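Local coordinates for halorhodopsin (PDB 2JAF), which uses light absorbed by its retinal chromophore to pump chloride ions across the membrane of a halophilic archaeon, at residues F160-Y165 / V213-V218. The protein carries 2 engineered substitutions. Sequence-based numbering, arbitrary orientation.
Sequences FRWAFY and VWAVGV. With BOG (octyl beta-D-glucopyranoside), chain F; RET (retinal), chain G.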
loop_
_atom_site.group_PDB
_atom_site.type_symbol
_atom_site.label_atom_id
_atom_site.label_comp_id
_atom_site.label_asym_id
_atom_site.label_seq_id
_atom_site.Cartn_x
_atom_site.Cartn_y
_atom_site.Cartn_z
ATOM N N PHE A 160 -13.056 -2.768 21.927
ATOM C CA PHE A 160 -12.429 -2.323 20.691
ATOM C C PHE A 160 -11.774 -3.449 19.897
ATOM O O PHE A 160 -11.747 -3.402 18.665
ATOM C CB PHE A 160 -11.428 -1.206 20.988
ATOM C CG PHE A 160 -12.070 0.028 21.562
ATOM C CD1 PHE A 160 -13.021 0.729 20.830
ATOM C CD2 PHE A 160 -11.735 0.479 22.836
ATOM C CE1 PHE A 160 -13.635 1.870 21.359
ATOM C CE2 PHE A 160 -12.341 1.620 23.377
ATOM C CZ PHE A 160 -13.290 2.314 22.643
ATOM N N ARG A 161 -11.254 -4.461 20.589
ATOM C CA ARG A 161 -10.648 -5.596 19.895
ATOM C C ARG A 161 -11.728 -6.254 19.031
ATOM O O ARG A 161 -11.513 -6.530 17.850
ATOM C CB ARG A 161 -10.099 -6.626 20.892
ATOM C CG ARG A 161 -8.876 -6.170 21.676
ATOM C CD ARG A 161 -8.402 -7.252 22.645
ATOM N NE ARG A 161 -7.914 -8.467 21.979
ATOM C CZ ARG A 161 -6.695 -8.605 21.460
ATOM N NH1 ARG A 161 -5.826 -7.605 21.524
ATOM N NH2 ARG A 161 -6.337 -9.747 20.881
ATOM N N TRP A 162 -12.895 -6.491 19.620
ATOM C CA TRP A 162 -13.978 -7.124 18.881
ATOM C C TRP A 162 -14.664 -6.212 17.875
ATOM O O TRP A 162 -15.210 -6.690 16.873
ATOM C CB TRP A 162 -14.996 -7.730 19.852
ATOM C CG TRP A 162 -14.488 -9.006 20.466
ATOM C CD1 TRP A 162 -13.991 -9.170 21.727
ATOM C CD2 TRP A 162 -14.381 -10.286 19.823
ATOM N NE1 TRP A 162 -13.580 -10.471 21.908
ATOM C CE2 TRP A 162 -13.807 -11.178 20.758
ATOM C CE3 TRP A 162 -14.712 -10.764 18.547
ATOM C CZ2 TRP A 162 -13.553 -12.528 20.459
ATOM C CZ3 TRP A 162 -14.460 -12.109 18.244
ATOM C CH2 TRP A 162 -13.885 -12.973 19.203
ATOM N N ALA A 163 -14.652 -4.906 18.122
ATOM C CA ALA A 163 -15.258 -3.989 17.166
ATOM C C ALA A 163 -14.425 -4.030 15.877
ATOM O O ALA A 163 -14.969 -3.985 14.772
ATOM C CB ALA A 163 -15.301 -2.567 17.739
ATOM N N PHE A 164 -13.102 -4.126 16.012
ATOM C CA PHE A 164 -12.241 -4.202 14.831
ATOM C C PHE A 164 -12.491 -5.529 14.107
ATOM O O PHE A 164 -12.500 -5.589 12.872
ATOM C CB PHE A 164 -10.759 -4.105 15.216
ATOM C CG PHE A 164 -10.235 -2.691 15.311
ATOM C CD1 PHE A 164 -10.316 -1.827 14.219
ATOM C CD2 PHE A 164 -9.633 -2.234 16.485
ATOM C CE1 PHE A 164 -9.799 -0.523 14.291
ATOM C CE2 PHE A 164 -9.113 -0.934 16.570
ATOM C CZ PHE A 164 -9.197 -0.079 15.471
ATOM N N TYR A 165 -12.686 -6.591 14.882
ATOM C CA TYR A 165 -12.948 -7.911 14.310
ATOM C C TYR A 165 -14.216 -7.822 13.469
ATOM O O TYR A 165 -14.269 -8.347 12.360
ATOM C CB TYR A 165 -13.109 -8.948 15.431
ATOM C CG TYR A 165 -13.432 -10.362 14.970
ATOM C CD1 TYR A 165 -14.742 -10.736 14.650
ATOM C CD2 TYR A 165 -12.432 -11.331 14.888
ATOM C CE1 TYR A 165 -15.044 -12.056 14.262
ATOM C CE2 TYR A 165 -12.721 -12.646 14.497
ATOM C CZ TYR A 165 -14.026 -12.998 14.187
ATOM O OH TYR A 165 -14.302 -14.285 13.786
ATOM N N VAL A 213 -10.412 -19.351 13.473
ATOM C CA VAL A 213 -9.217 -19.631 14.256
ATOM C C VAL A 213 -8.935 -18.451 15.184
ATOM O O VAL A 213 -8.622 -18.644 16.360
ATOM C CB VAL A 213 -7.979 -19.856 13.349
ATOM C CG1 VAL A 213 -6.713 -19.903 14.197
ATOM C CG2 VAL A 213 -8.119 -21.172 12.581
ATOM N N TRP A 214 -9.048 -17.234 14.658
ATOM C CA TRP A 214 -8.785 -16.041 15.470
ATOM C C TRP A 214 -9.721 -15.990 16.673
ATOM O O TRP A 214 -9.286 -15.762 17.809
ATOM C CB TRP A 214 -8.979 -14.766 14.647
ATOM C CG TRP A 214 -8.331 -13.541 15.266
ATOM C CD1 TRP A 214 -7.072 -13.081 15.031
ATOM C CD2 TRP A 214 -8.909 -12.650 16.238
ATOM N NE1 TRP A 214 -6.824 -11.956 15.789
ATOM C CE2 TRP A 214 -7.935 -11.673 16.539
ATOM C CE3 TRP A 214 -10.152 -12.585 16.881
ATOM C CZ2 TRP A 214 -8.166 -10.636 17.458
ATOM C CZ3 TRP A 214 -10.381 -11.549 17.801
ATOM C CH2 TRP A 214 -9.392 -10.594 18.075
ATOM N N ALA A 215 -11.008 -16.208 16.415
ATOM C CA ALA A 215 -12.026 -16.182 17.461
ATOM C C ALA A 215 -11.903 -17.310 18.481
ATOM O O ALA A 215 -12.124 -17.097 19.671
ATOM C CB ALA A 215 -13.417 -16.209 16.831
ATOM N N VAL A 216 -11.576 -18.513 18.019
ATOM C CA VAL A 216 -11.450 -19.654 18.920
ATOM C C VAL A 216 -10.121 -19.649 19.675
ATOM O O VAL A 216 -10.053 -20.081 20.834
ATOM C CB VAL A 216 -11.605 -20.982 18.138
ATOM C CG1 VAL A 216 -11.321 -22.178 19.042
ATOM C CG2 VAL A 216 -13.013 -21.072 17.576
ATOM N N GLY A 217 -9.082 -19.136 19.019
ATOM C CA GLY A 217 -7.754 -19.081 19.611
ATOM C C GLY A 217 -7.509 -18.074 20.722
ATOM O O GLY A 217 -8.396 -17.325 21.127
ATOM N N VAL A 218 -6.263 -18.044 21.188
ATOM C CA VAL A 218 -5.834 -17.190 22.290
ATOM C C VAL A 218 -6.086 -15.686 22.184
ATOM O O VAL A 218 -6.327 -15.032 23.196
ATOM C CB VAL A 218 -4.326 -17.424 22.592
ATOM C CG1 VAL A 218 -3.478 -17.009 21.392
ATOM C CG2 VAL A 218 -3.916 -16.653 23.835
HETATM C C1 BOG F . -15.213 -12.417 24.970
HETATM O O1 BOG F . -15.576 -11.213 24.287
HETATM C C2 BOG F . -13.661 -12.481 25.164
HETATM O O2 BOG F . -13.007 -12.418 23.892
HETATM C C3 BOG F . -13.293 -13.797 25.920
HETATM O O3 BOG F . -11.883 -13.886 26.108
HETATM C C4 BOG F . -14.021 -13.804 27.287
HETATM O O4 BOG F . -13.707 -14.992 28.022
HETATM C C5 BOG F . -15.567 -13.707 27.067
HETATM O O5 BOG F . -15.876 -12.493 26.302
HETATM C C6 BOG F . -16.311 -13.688 28.415
HETATM O O6 BOG F . -16.200 -12.421 29.074
HETATM C "C1'" BOG F . -16.985 -11.108 24.078
HETATM C "C2'" BOG F . -17.259 -10.162 22.938
HETATM C "C3'" BOG F . -17.655 -10.967 21.729
HETATM C "C4'" BOG F . -17.958 -10.098 20.526
HETATM C "C5'" BOG F . -18.349 -10.953 19.330
HETATM C "C6'" BOG F . -18.304 -10.138 18.049
HETATM C "C7'" BOG F . -18.684 -10.956 16.847
HETATM C "C8'" BOG F . -18.624 -10.104 15.600
HETATM C C1 RET G . -9.094 -12.012 10.566
HETATM C C2 RET G . -9.710 -11.446 11.932
HETATM C C3 RET G . -10.819 -10.374 11.798
HETATM C C4 RET G . -12.058 -10.946 10.969
HETATM C C5 RET G . -11.680 -11.625 9.592
HETATM C C6 RET G . -10.242 -12.165 9.363
HETATM C C7 RET G . -9.912 -12.704 8.000
HETATM C C8 RET G . -8.749 -13.129 7.436
HETATM C C9 RET G . -8.652 -13.841 6.190
HETATM C C10 RET G . -7.330 -14.237 5.972
HETATM C C11 RET G . -6.912 -14.963 4.877
HETATM C C12 RET G . -5.570 -15.365 4.784
HETATM C C13 RET G . -5.023 -16.063 3.631
HETATM C C14 RET G . -3.624 -16.309 3.757
HETATM C C15 RET G . -2.802 -16.757 2.751
HETATM C C16 RET G . -7.991 -10.958 10.186
HETATM C C17 RET G . -8.418 -13.427 10.951
HETATM C C18 RET G . -12.806 -11.712 8.574
HETATM C C19 RET G . -9.966 -14.247 5.314
HETATM C C20 RET G . -5.889 -16.512 2.439
#
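Trp214 supplies the largest share of this contact: with CG anti to the backbone N (chi1 -162°), its indole meets three residues of 160-165. Its CZ3 edge points at the face of the Trp162 six-membered ring, edge-to-face with planes at 86° and CZ3 4.0 Å from Trp162 CH2. Closer still, Trp214 CE3 lies 3.3 Å from Tyr165 CD2, the two rings oblique. On its far rim, CZ2 touches NH2 of Arg161 at 4.0 Å, the guanidinium tilted only 16° from the indole plane; backbone carbonyls hold that group, Glu219 O at NH2 and Thr154 O at NH1. Retinal C2 lies over one face of Trp214 and C4 over one face of Tyr165, each toward the rim, so both residues form part of the retinal pocket, with Trp162 packed behind them. One residue on, Ala215 CB sits at the edge of Trp162 and 3.7 Å from Tyr165 OH, which is hydrogen-bonded to Pro211 O. Octyl glucoside runs over the other face of Trp162, and Trp162 NE1 donates to its O2 (2.8 Å). An alanine at Trp162 would probably leave the Trp214 edge without its facing ring and the detergent without this bond. The contact joins helix 158-180 to the C-terminal end of helix 193-216, while Trp214 also touches helices 131-153 and 227-255.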